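Local coordinates for protein TbpB (Actinobacillus pleuropneumoniae, PDB 3HOL) that binds transferrin at the bacterial cell surface as part of a transferrin receptor, probably helping the pathogen acquire iron from its host, at residues K33-S38 with V44-I49; D58-K63 with Y83-Y88; K112-N117 with G236-P241; G380-Q385 with P429-D434. All blocks are in the same frame, centred on the assembly; numbering follows the deposited sequence.

Contacts 1, 2 and 3 lie in the N-lobe half of the chain, and contact 4 lies in the C-lobe barrel, on the opposite side of the chain's centre from contacts 1 and 2. Contacts 1 and 2 are partly buried: three waters bridge the first, one the second. Contact 1 joins two loops beside a five-stranded sheet and contact 2 lays a loop on its strand 84-91, their centres about 20 Å apart. Contact 2 touches contact 3, where Y83 and V84 pack on Y239, G240 and P241. Contact 3 is buried and combines two backbone hydrogen bonds with one loose apolar touch, whereas contact 4, also buried, is made by aromatic and aliphatic side chains alone.

Contact 1: residues K33-S38 with V44-I49; sequences KVPVSS and VDISDI
The ring of P35 fits against V44 and I46, and this apolar group is the first shell of the contact. P35 CB lies 3.5 Å from V44 O and 4.0 Å from CG1 of the same valine. At the next ring carbon, P35 CG meets I46 CD1 at 3.9 Å, the two side chains passing each other at a slant. V44 divides its methyls: with CG1 trans to the backbone N (chi1 171°) and directed to P35, CG2 is left over the two residues that follow P35, 3.6 Å from V36 O and 3.8 Å from S37 CA. In I46 it is the second torsion (chi2 -67°) that turns CD1 back to the proline.

Before the proline, toward K33, the backbones stand farther apart, and three waters bridge them. Water 1 spends both protons on carbonyls, K33 O at 2.7 Å and S47 O at 2.8 Å. Water 2 joins K33 N to D48 O, while water 3 connects K33 NZ with D48 OD2. K33 NZ and D48 OD2 themselves stand 5.4 Å apart, too far for a direct salt bridge, so any attraction is probably passed through the water.

Outer bonds fix the loops themselves: S37 OG is hydrogen-bonded to K155 O, and D45 forms a salt bridge with K43. Both segments lie against the barrel strand 119-133, with P35 and I46 on T129 and S37 on A132; I46 also reaches F258 of strand 257-265 and V32 of strand 29-33, placing the contact where the five-stranded sheet meets the barrel.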
# COMPACT_ATOMS: atom_id res chain seq x y z
N LYS A 33 22.60 2.71 -3.76
CA LYS A 33 23.86 3.11 -4.40
C LYS A 33 24.71 1.91 -4.82
O LYS A 33 24.81 0.89 -4.10
CB LYS A 33 24.65 3.99 -3.46
CG LYS A 33 25.81 4.67 -4.13
CD LYS A 33 26.43 5.81 -3.26
CE LYS A 33 26.61 5.40 -1.81
NZ LYS A 33 27.07 3.99 -1.65
N VAL A 34 25.30 2.02 -6.01
CA VAL A 34 26.19 0.98 -6.52
C VAL A 34 27.45 1.05 -5.58
O VAL A 34 28.01 2.14 -5.40
CB VAL A 34 26.52 1.25 -8.01
CG1 VAL A 34 27.63 0.33 -8.53
CG2 VAL A 34 25.26 1.12 -8.88
N PRO A 35 27.84 -0.07 -4.95
CA PRO A 35 29.01 -0.08 -4.06
C PRO A 35 30.32 0.17 -4.80
O PRO A 35 30.51 -0.26 -5.93
CB PRO A 35 29.03 -1.52 -3.54
CG PRO A 35 27.58 -1.90 -3.52
CD PRO A 35 27.07 -1.34 -4.84
N VAL A 36 31.23 0.83 -4.10
CA VAL A 36 32.58 1.11 -4.59
C VAL A 36 33.57 0.72 -3.47
O VAL A 36 33.40 1.12 -2.31
CB VAL A 36 32.69 2.62 -4.94
CG1 VAL A 36 34.17 3.03 -5.18
CG2 VAL A 36 31.80 2.94 -6.19
N SER A 37 34.55 -0.10 -3.80
CA SER A 37 35.54 -0.54 -2.82
C SER A 37 36.86 0.19 -3.06
O SER A 37 36.89 1.13 -3.86
CB SER A 37 35.73 -2.05 -2.90
OG SER A 37 36.25 -2.45 -4.16
N SER A 38 37.92 -0.20 -2.35
CA SER A 38 39.24 0.42 -2.50
C SER A 38 40.29 -0.54 -2.00
O SER A 38 39.96 -1.55 -1.38
CB SER A 38 39.32 1.70 -1.66
OG SER A 38 39.27 1.34 -0.28
N VAL A 44 33.11 -4.31 -0.42
CA VAL A 44 32.07 -3.40 0.03
C VAL A 44 30.72 -3.95 -0.50
O VAL A 44 30.53 -4.13 -1.73
CB VAL A 44 32.31 -1.94 -0.41
CG1 VAL A 44 31.08 -1.02 -0.13
CG2 VAL A 44 33.58 -1.35 0.28
N ASP A 45 29.82 -4.22 0.44
CA ASP A 45 28.59 -4.98 0.14
C ASP A 45 27.44 -4.04 -0.16
O ASP A 45 27.54 -2.84 0.07
CB ASP A 45 28.23 -5.87 1.34
CG ASP A 45 29.18 -7.07 1.48
OD1 ASP A 45 29.83 -7.48 0.51
OD2 ASP A 45 29.29 -7.57 2.60
N ILE A 46 26.32 -4.59 -0.64
CA ILE A 46 25.08 -3.82 -0.73
C ILE A 46 24.76 -3.32 0.67
O ILE A 46 24.74 -4.12 1.62
CB ILE A 46 23.93 -4.71 -1.28
CG1 ILE A 46 24.31 -5.32 -2.65
CG2 ILE A 46 22.60 -3.92 -1.40
CD1 ILE A 46 24.44 -4.26 -3.76
N SER A 47 24.54 -2.01 0.81
CA SER A 47 24.12 -1.46 2.09
C SER A 47 23.39 -0.15 1.84
O SER A 47 23.43 0.39 0.73
CB SER A 47 25.34 -1.21 3.01
OG SER A 47 25.99 -0.04 2.56
N ASP A 48 22.73 0.35 2.88
CA ASP A 48 22.08 1.66 2.85
C ASP A 48 20.98 1.72 1.81
O ASP A 48 20.87 2.69 1.09
CB ASP A 48 23.09 2.80 2.57
CG ASP A 48 24.09 2.97 3.69
OD1 ASP A 48 23.69 2.79 4.86
OD2 ASP A 48 25.26 3.29 3.39
N ILE A 49 20.17 0.69 1.74
CA ILE A 49 19.00 0.71 0.86
C ILE A 49 18.01 1.79 1.36
O ILE A 49 17.75 1.87 2.57
CB ILE A 49 18.32 -0.66 0.83
CG1 ILE A 49 19.32 -1.71 0.27
CG2 ILE A 49 17.09 -0.57 -0.04
CD1 ILE A 49 18.96 -3.15 0.59
O HOH W 1 25.17 0.20 -1.50
O HOH W 2 22.25 3.69 -1.05
O HOH W 3 26.68 3.88 1.05

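Contact 2: residues D58-K63 with Y83-Y88; sequences DDVPYK and YVRSGY
V60 lays one methyl on the guanidinium of R85, and this is the tight part of the contact. V60 CG2 sits 3.3 Å above the plane of the group, displaced toward its rim, so that it is 3.4 Å from R85 NH1 and 3.5 Å from R85 CZ. The side chains cross at about a right angle. R85 reaches the valine by stretching fully out of its strand, CG trans to the backbone N (chi1 -176°) and the chain straight from there to NE.

Hydrogen bonds explain why the guanidinium can offer a fixed face: NH1 is bonded to L57 O and to water 4, and NH2 to K75 O. Partners on two nitrogens oppose rotation of the group. The loop partner is shaped by a type II turn from V60 to K63, closed by K63 N donating to V60 O at 3.3 Å.

Toward D58 the fit is looser and wetter. D58 CA comes near the guanidinium plane at its edge, but only to 4.3 Å from R85 NH1, and water 4, lying in that plane, bridges R85 NH1 (2.9 Å) to D58 O (3.0 Å). The exposed carboxylate stays apart, D58 OD1 being 5.1 Å from R85 NH1; its ion pair with K77 is long and weak.

The arrangement is that of a loop folded over an antiparallel sheet: V60 and P61 touch Y104 of strand 101-107, and Y62 stacks on Y102, while V84 of strand 84-91 meets barrel residue Y239. Such a sheet beside a barrel is consistent with the handle domain of a TbpB lobe.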
# COMPACT_ATOMS: atom_id res chain seq x y z
N ASP A 58 8.00 9.62 -13.71
CA ASP A 58 8.87 10.48 -14.49
C ASP A 58 10.04 10.99 -13.69
O ASP A 58 11.00 11.47 -14.28
CB ASP A 58 8.05 11.65 -15.05
CG ASP A 58 7.18 11.19 -16.18
OD1 ASP A 58 7.69 10.46 -17.05
OD2 ASP A 58 5.99 11.51 -16.19
N ASP A 59 9.96 10.91 -12.37
CA ASP A 59 11.11 11.26 -11.55
C ASP A 59 11.97 10.02 -11.19
O ASP A 59 11.54 9.17 -10.40
CB ASP A 59 10.67 11.92 -10.26
CG ASP A 59 9.88 13.20 -10.49
OD1 ASP A 59 10.05 13.88 -11.54
OD2 ASP A 59 9.10 13.55 -9.59
N VAL A 60 13.17 9.96 -11.74
CA VAL A 60 14.09 8.89 -11.42
C VAL A 60 14.90 9.30 -10.17
O VAL A 60 15.29 10.46 -10.06
CB VAL A 60 14.97 8.61 -12.63
CG1 VAL A 60 15.85 7.44 -12.41
CG2 VAL A 60 14.07 8.28 -13.84
N PRO A 61 15.13 8.35 -9.22
CA PRO A 61 15.93 8.72 -8.06
C PRO A 61 17.30 9.32 -8.46
O PRO A 61 17.94 8.83 -9.38
CB PRO A 61 16.15 7.38 -7.34
CG PRO A 61 15.06 6.50 -7.76
CD PRO A 61 14.60 6.97 -9.12
N TYR A 62 17.73 10.38 -7.78
CA TYR A 62 19.07 10.97 -7.99
C TYR A 62 19.33 11.53 -9.38
O TYR A 62 20.48 11.73 -9.79
CB TYR A 62 20.16 9.96 -7.57
CG TYR A 62 20.09 9.72 -6.08
CD1 TYR A 62 20.51 10.70 -5.19
CD2 TYR A 62 19.55 8.53 -5.56
CE1 TYR A 62 20.43 10.52 -3.80
CE2 TYR A 62 19.46 8.32 -4.17
CZ TYR A 62 19.90 9.33 -3.30
OH TYR A 62 19.82 9.16 -1.94
N LYS A 63 18.25 11.82 -10.11
CA LYS A 63 18.37 12.45 -11.41
C LYS A 63 19.32 13.67 -11.41
O LYS A 63 20.13 13.81 -12.33
CB LYS A 63 16.98 12.90 -11.93
CG LYS A 63 17.07 13.94 -13.05
CD LYS A 63 17.50 13.33 -14.36
CE LYS A 63 17.44 14.36 -15.52
NZ LYS A 63 17.76 13.60 -16.76
N TYR A 83 2.10 2.24 -14.00
CA TYR A 83 2.07 2.34 -12.53
C TYR A 83 3.41 1.98 -11.90
O TYR A 83 3.57 2.19 -10.70
CB TYR A 83 1.01 1.37 -11.95
CG TYR A 83 -0.37 1.71 -12.46
CD1 TYR A 83 -1.02 2.88 -12.03
CD2 TYR A 83 -1.03 0.87 -13.37
CE1 TYR A 83 -2.29 3.23 -12.49
CE2 TYR A 83 -2.32 1.19 -13.84
CZ TYR A 83 -2.94 2.38 -13.39
OH TYR A 83 -4.22 2.74 -13.83
N VAL A 84 4.33 1.38 -12.65
CA VAL A 84 5.61 0.97 -12.04
C VAL A 84 6.82 1.39 -12.90
O VAL A 84 6.66 1.68 -14.08
CB VAL A 84 5.67 -0.58 -11.79
CG1 VAL A 84 4.51 -1.03 -10.93
CG2 VAL A 84 5.69 -1.40 -13.13
N ARG A 85 8.01 1.44 -12.31
CA ARG A 85 9.24 1.66 -13.12
C ARG A 85 10.41 1.10 -12.34
O ARG A 85 10.54 1.36 -11.14
CB ARG A 85 9.50 3.17 -13.36
CG ARG A 85 10.72 3.42 -14.26
CD ARG A 85 10.92 4.92 -14.59
NE ARG A 85 12.00 5.14 -15.58
CZ ARG A 85 12.29 6.31 -16.15
NH1 ARG A 85 11.53 7.39 -15.87
NH2 ARG A 85 13.29 6.40 -17.04
N SER A 86 11.27 0.34 -13.00
CA SER A 86 12.51 -0.07 -12.38
C SER A 86 13.65 0.22 -13.37
O SER A 86 13.43 0.42 -14.59
CB SER A 86 12.44 -1.55 -11.98
OG SER A 86 12.24 -2.34 -13.16
N GLY A 87 14.88 0.28 -12.87
CA GLY A 87 16.02 0.54 -13.78
C GLY A 87 17.24 1.03 -13.02
O GLY A 87 17.49 0.61 -11.88
N TYR A 88 18.01 1.88 -13.67
CA TYR A 88 19.24 2.35 -13.07
C TYR A 88 19.47 3.80 -13.52
O TYR A 88 18.85 4.27 -14.49
CB TYR A 88 20.42 1.46 -13.51
CG TYR A 88 20.47 1.19 -15.02
CD1 TYR A 88 20.93 2.18 -15.93
CD2 TYR A 88 20.02 -0.03 -15.54
CE1 TYR A 88 20.92 1.93 -17.32
CE2 TYR A 88 20.05 -0.30 -16.94
CZ TYR A 88 20.51 0.68 -17.79
OH TYR A 88 20.53 0.41 -19.11
O HOH W 4 11.72 10.14 -16.86

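Contact 3: residues K112-N117 with G236-P241; sequences KELPVN and GGFYGP
At a junction between the N-lobe barrel and the sheet that probably forms the C-lobe handle, K112 and E113 both donate their backbone N-H to the carbonyl O of P241. Strand 113-115 pairs antiparallel with strand 272-282 of that handle sheet, whereas P241 comes two residues after the end of barrel strand 231-239; the shared oxygen therefore ties the turn that follows a barrel strand to the chain that enters the neighbouring sheet.

The two bonds differ in geometry. E113 N lies 3.1 Å from P241 O, with a C=O...N angle of 164°, close to the carbonyl axis. K112 N, at 3.2 Å from P241 O, approaches from above the carbonyl plane, 40° out of it, and its N-H...O angle of 143° makes a more bent bond. Successive amides thus grip one acceptor from two directions.

The side chains of the donors turn to other tasks: K112 NZ forms a salt bridge with E290, and E113 OE1 accepts a hydrogen bond from T272. Deeper in, F238 points toward the 112-117 segment, and its ring is also met edge-to-face by F207. L114 lies beside F238 and also touches I275 of strand 272-282. The approach to the phenyl ring is oblique and fairly loose, with L114 CD2 at 4.4 Å from F238 CD2.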
# COMPACT_ATOMS: atom_id res chain seq x y z
N LYS A 112 -5.83 -1.99 -4.82
CA LYS A 112 -6.87 -2.19 -3.78
C LYS A 112 -7.84 -3.30 -4.15
O LYS A 112 -8.66 -3.72 -3.34
CB LYS A 112 -7.64 -0.88 -3.52
CG LYS A 112 -6.79 0.15 -2.69
CD LYS A 112 -7.66 1.28 -2.15
CE LYS A 112 -6.80 2.26 -1.32
NZ LYS A 112 -6.20 3.33 -2.18
N GLU A 113 -7.74 -3.75 -5.40
CA GLU A 113 -8.44 -4.94 -5.86
C GLU A 113 -7.44 -5.85 -6.55
O GLU A 113 -6.47 -5.38 -7.18
CB GLU A 113 -9.57 -4.58 -6.83
CG GLU A 113 -10.57 -3.58 -6.27
CD GLU A 113 -11.84 -3.39 -7.16
OE1 GLU A 113 -11.97 -4.00 -8.25
OE2 GLU A 113 -12.72 -2.62 -6.76
N LEU A 114 -7.65 -7.17 -6.41
CA LEU A 114 -6.88 -8.18 -7.10
C LEU A 114 -7.79 -9.04 -8.01
O LEU A 114 -8.98 -9.21 -7.69
CB LEU A 114 -6.24 -9.12 -6.04
CG LEU A 114 -5.26 -8.50 -5.02
CD1 LEU A 114 -4.69 -9.64 -4.17
CD2 LEU A 114 -4.12 -7.80 -5.73
N PRO A 115 -7.22 -9.61 -9.09
CA PRO A 115 -7.94 -10.60 -9.90
C PRO A 115 -8.43 -11.72 -9.00
O PRO A 115 -7.78 -12.07 -8.00
CB PRO A 115 -6.89 -11.07 -10.91
CG PRO A 115 -5.94 -9.86 -11.04
CD PRO A 115 -5.90 -9.25 -9.68
N VAL A 116 -9.63 -12.21 -9.30
CA VAL A 116 -10.29 -13.23 -8.46
C VAL A 116 -9.67 -14.61 -8.64
O VAL A 116 -9.32 -15.28 -7.68
CB VAL A 116 -11.83 -13.36 -8.75
CG1 VAL A 116 -12.48 -14.27 -7.72
CG2 VAL A 116 -12.48 -12.01 -8.66
N ASN A 117 -9.52 -15.04 -9.87
CA ASN A 117 -9.01 -16.38 -10.06
C ASN A 117 -8.23 -16.62 -11.34
O ASN A 117 -7.73 -17.73 -11.52
CB ASN A 117 -10.16 -17.40 -9.92
CG ASN A 117 -11.26 -17.20 -10.94
OD1 ASN A 117 -11.96 -18.15 -11.32
ND2 ASN A 117 -11.43 -15.97 -11.40
N GLY A 236 7.90 -7.36 -3.04
CA GLY A 236 7.43 -6.34 -3.99
C GLY A 236 5.95 -6.10 -3.84
O GLY A 236 5.38 -6.54 -2.87
N GLY A 237 5.35 -5.39 -4.79
CA GLY A 237 3.94 -5.06 -4.70
C GLY A 237 3.26 -5.08 -6.06
O GLY A 237 3.93 -5.03 -7.11
N PHE A 238 1.93 -5.19 -6.00
CA PHE A 238 1.08 -4.96 -7.14
C PHE A 238 0.65 -3.53 -7.12
O PHE A 238 0.29 -3.01 -6.09
CB PHE A 238 -0.13 -5.88 -7.07
CG PHE A 238 0.24 -7.34 -7.18
CD1 PHE A 238 0.62 -7.87 -8.44
CD2 PHE A 238 0.25 -8.16 -6.06
CE1 PHE A 238 0.95 -9.21 -8.57
CE2 PHE A 238 0.61 -9.52 -6.17
CZ PHE A 238 0.96 -10.04 -7.46
N TYR A 239 0.70 -2.91 -8.29
CA TYR A 239 0.38 -1.50 -8.43
C TYR A 239 -0.62 -1.32 -9.59
O TYR A 239 -0.74 -2.18 -10.46
CB TYR A 239 1.64 -0.71 -8.74
CG TYR A 239 2.73 -0.74 -7.67
CD1 TYR A 239 2.85 0.29 -6.75
CD2 TYR A 239 3.67 -1.78 -7.62
CE1 TYR A 239 3.86 0.30 -5.79
CE2 TYR A 239 4.70 -1.79 -6.65
CZ TYR A 239 4.79 -0.72 -5.74
OH TYR A 239 5.79 -0.67 -4.78
N GLY A 240 -1.29 -0.18 -9.65
CA GLY A 240 -2.50 -0.09 -10.47
C GLY A 240 -3.68 -0.49 -9.61
O GLY A 240 -3.56 -1.41 -8.78
N PRO A 241 -4.84 0.16 -9.80
CA PRO A 241 -5.96 -0.11 -8.89
C PRO A 241 -6.38 -1.58 -8.83
O PRO A 241 -6.89 -1.99 -7.82
CB PRO A 241 -7.13 0.70 -9.50
CG PRO A 241 -6.45 1.81 -10.30
CD PRO A 241 -5.11 1.30 -10.72

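Contact 4: residues G380-Q385 with P429-D434; sequences GTWDAQ and PVFTVD
W382 rests the far corner of its indole, CH2, against V430 and F431, which meet it side by side, and all the direct interaction is apolar. The aliphatic part is the touch of V430 CG2, which comes at the indole edge near the ring plane, 3.7 Å from W382 CH2 and 3.8 Å from W382 CZ2. The aromatic part is the meeting with F431, whose side chain crosses that of W382 at about a right angle: W382 CH2 lies at the edge of the phenyl ring, 3.8 Å from F431 CD2. Placing CG between its backbone N and carbonyl carbon (chi1 60°), W382 extends its six-membered ring across to both partners.

A polar bond helps set the turn of the indole: W382 NE1 is hydrogen-bonded to F422 O.

The backbone contribution is a classic beta bulge, in which V430 and F431 both face L421, so that two successive side chains point toward the tryptophan. Strands 375-387 and 431-438 are not neighbours in the barrel: 405-411 and 416-421 run between them in the sheet order. The contact therefore spans the curled sheet, with L421 touching both W382 and F431, while F501 and V497 of strand 495-508 pack on W382 and F431 respectively.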
# COMPACT_ATOMS: atom_id res chain seq x y z
N GLY A 380 -21.30 0.29 16.66
CA GLY A 380 -20.05 1.04 16.70
C GLY A 380 -20.34 2.51 16.82
O GLY A 380 -21.29 2.92 17.51
N THR A 381 -19.51 3.31 16.16
CA THR A 381 -19.62 4.76 16.25
C THR A 381 -19.23 5.40 14.90
O THR A 381 -19.04 4.68 13.92
CB THR A 381 -18.82 5.28 17.47
OG1 THR A 381 -19.03 6.68 17.61
CG2 THR A 381 -17.31 5.01 17.35
N TRP A 382 -19.11 6.72 14.84
CA TRP A 382 -18.81 7.37 13.59
C TRP A 382 -18.18 8.73 13.84
O TRP A 382 -18.17 9.22 14.97
CB TRP A 382 -20.05 7.43 12.69
CG TRP A 382 -21.27 8.17 13.24
CD1 TRP A 382 -21.82 8.08 14.50
CD2 TRP A 382 -22.09 9.11 12.52
NE1 TRP A 382 -22.95 8.89 14.60
CE2 TRP A 382 -23.12 9.55 13.40
CE3 TRP A 382 -22.06 9.61 11.20
CZ2 TRP A 382 -24.09 10.48 13.01
CZ3 TRP A 382 -23.02 10.53 10.81
CH2 TRP A 382 -24.03 10.96 11.71
N ASP A 383 -17.57 9.29 12.79
CA ASP A 383 -17.06 10.66 12.72
C ASP A 383 -17.67 11.27 11.46
O ASP A 383 -17.78 10.60 10.41
CB ASP A 383 -15.52 10.69 12.60
CG ASP A 383 -14.82 10.34 13.89
OD1 ASP A 383 -14.87 11.14 14.84
OD2 ASP A 383 -14.18 9.26 13.95
N ALA A 384 -18.10 12.52 11.57
CA ALA A 384 -18.85 13.15 10.50
C ALA A 384 -18.89 14.66 10.68
O ALA A 384 -18.71 15.19 11.78
CB ALA A 384 -20.29 12.61 10.45
N GLN A 385 -19.12 15.33 9.56
CA GLN A 385 -19.48 16.72 9.58
C GLN A 385 -20.64 16.94 8.62
O GLN A 385 -20.65 16.41 7.51
CB GLN A 385 -18.29 17.58 9.22
CG GLN A 385 -18.54 19.03 9.42
CD GLN A 385 -17.40 19.84 8.86
OE1 GLN A 385 -16.28 19.73 9.33
NE2 GLN A 385 -17.69 20.65 7.85
N PRO A 429 -32.38 8.24 14.81
CA PRO A 429 -31.08 8.49 14.18
C PRO A 429 -31.18 9.64 13.20
O PRO A 429 -32.23 9.86 12.60
CB PRO A 429 -30.78 7.19 13.45
CG PRO A 429 -32.15 6.59 13.16
CD PRO A 429 -32.95 6.95 14.39
N VAL A 430 -30.07 10.35 13.00
CA VAL A 430 -30.05 11.40 12.02
C VAL A 430 -29.91 10.86 10.59
O VAL A 430 -30.41 11.50 9.64
CB VAL A 430 -28.94 12.39 12.34
CG1 VAL A 430 -29.27 13.13 13.63
CG2 VAL A 430 -27.62 11.68 12.48
N PHE A 431 -29.24 9.71 10.43
CA PHE A 431 -29.17 9.07 9.11
C PHE A 431 -29.57 7.61 9.22
O PHE A 431 -29.25 6.97 10.21
CB PHE A 431 -27.75 9.12 8.52
CG PHE A 431 -27.32 10.48 8.05
CD1 PHE A 431 -27.72 10.98 6.81
CD2 PHE A 431 -26.46 11.26 8.86
CE1 PHE A 431 -27.31 12.27 6.39
CE2 PHE A 431 -26.05 12.53 8.45
CZ PHE A 431 -26.48 13.04 7.20
N THR A 432 -30.22 7.10 8.20
CA THR A 432 -30.39 5.67 8.02
C THR A 432 -29.70 5.25 6.72
O THR A 432 -29.48 6.08 5.83
CB THR A 432 -31.88 5.23 8.02
OG1 THR A 432 -32.58 5.89 6.96
CG2 THR A 432 -32.55 5.59 9.34
N VAL A 433 -29.35 3.97 6.65
CA VAL A 433 -28.70 3.37 5.51
C VAL A 433 -29.46 2.12 5.05
O VAL A 433 -29.88 1.28 5.89
CB VAL A 433 -27.23 2.97 5.86
CG1 VAL A 433 -26.56 2.09 4.75
CG2 VAL A 433 -26.40 4.22 6.17
N ASP A 434 -29.58 1.94 3.74
CA ASP A 434 -30.16 0.71 3.18
C ASP A 434 -29.43 0.26 1.91
O ASP A 434 -29.45 0.95 0.89
CB ASP A 434 -31.65 0.92 2.88
CG ASP A 434 -32.21 -0.15 1.97
OD1 ASP A 434 -32.64 -1.21 2.48
OD2 ASP A 434 -32.22 0.05 0.74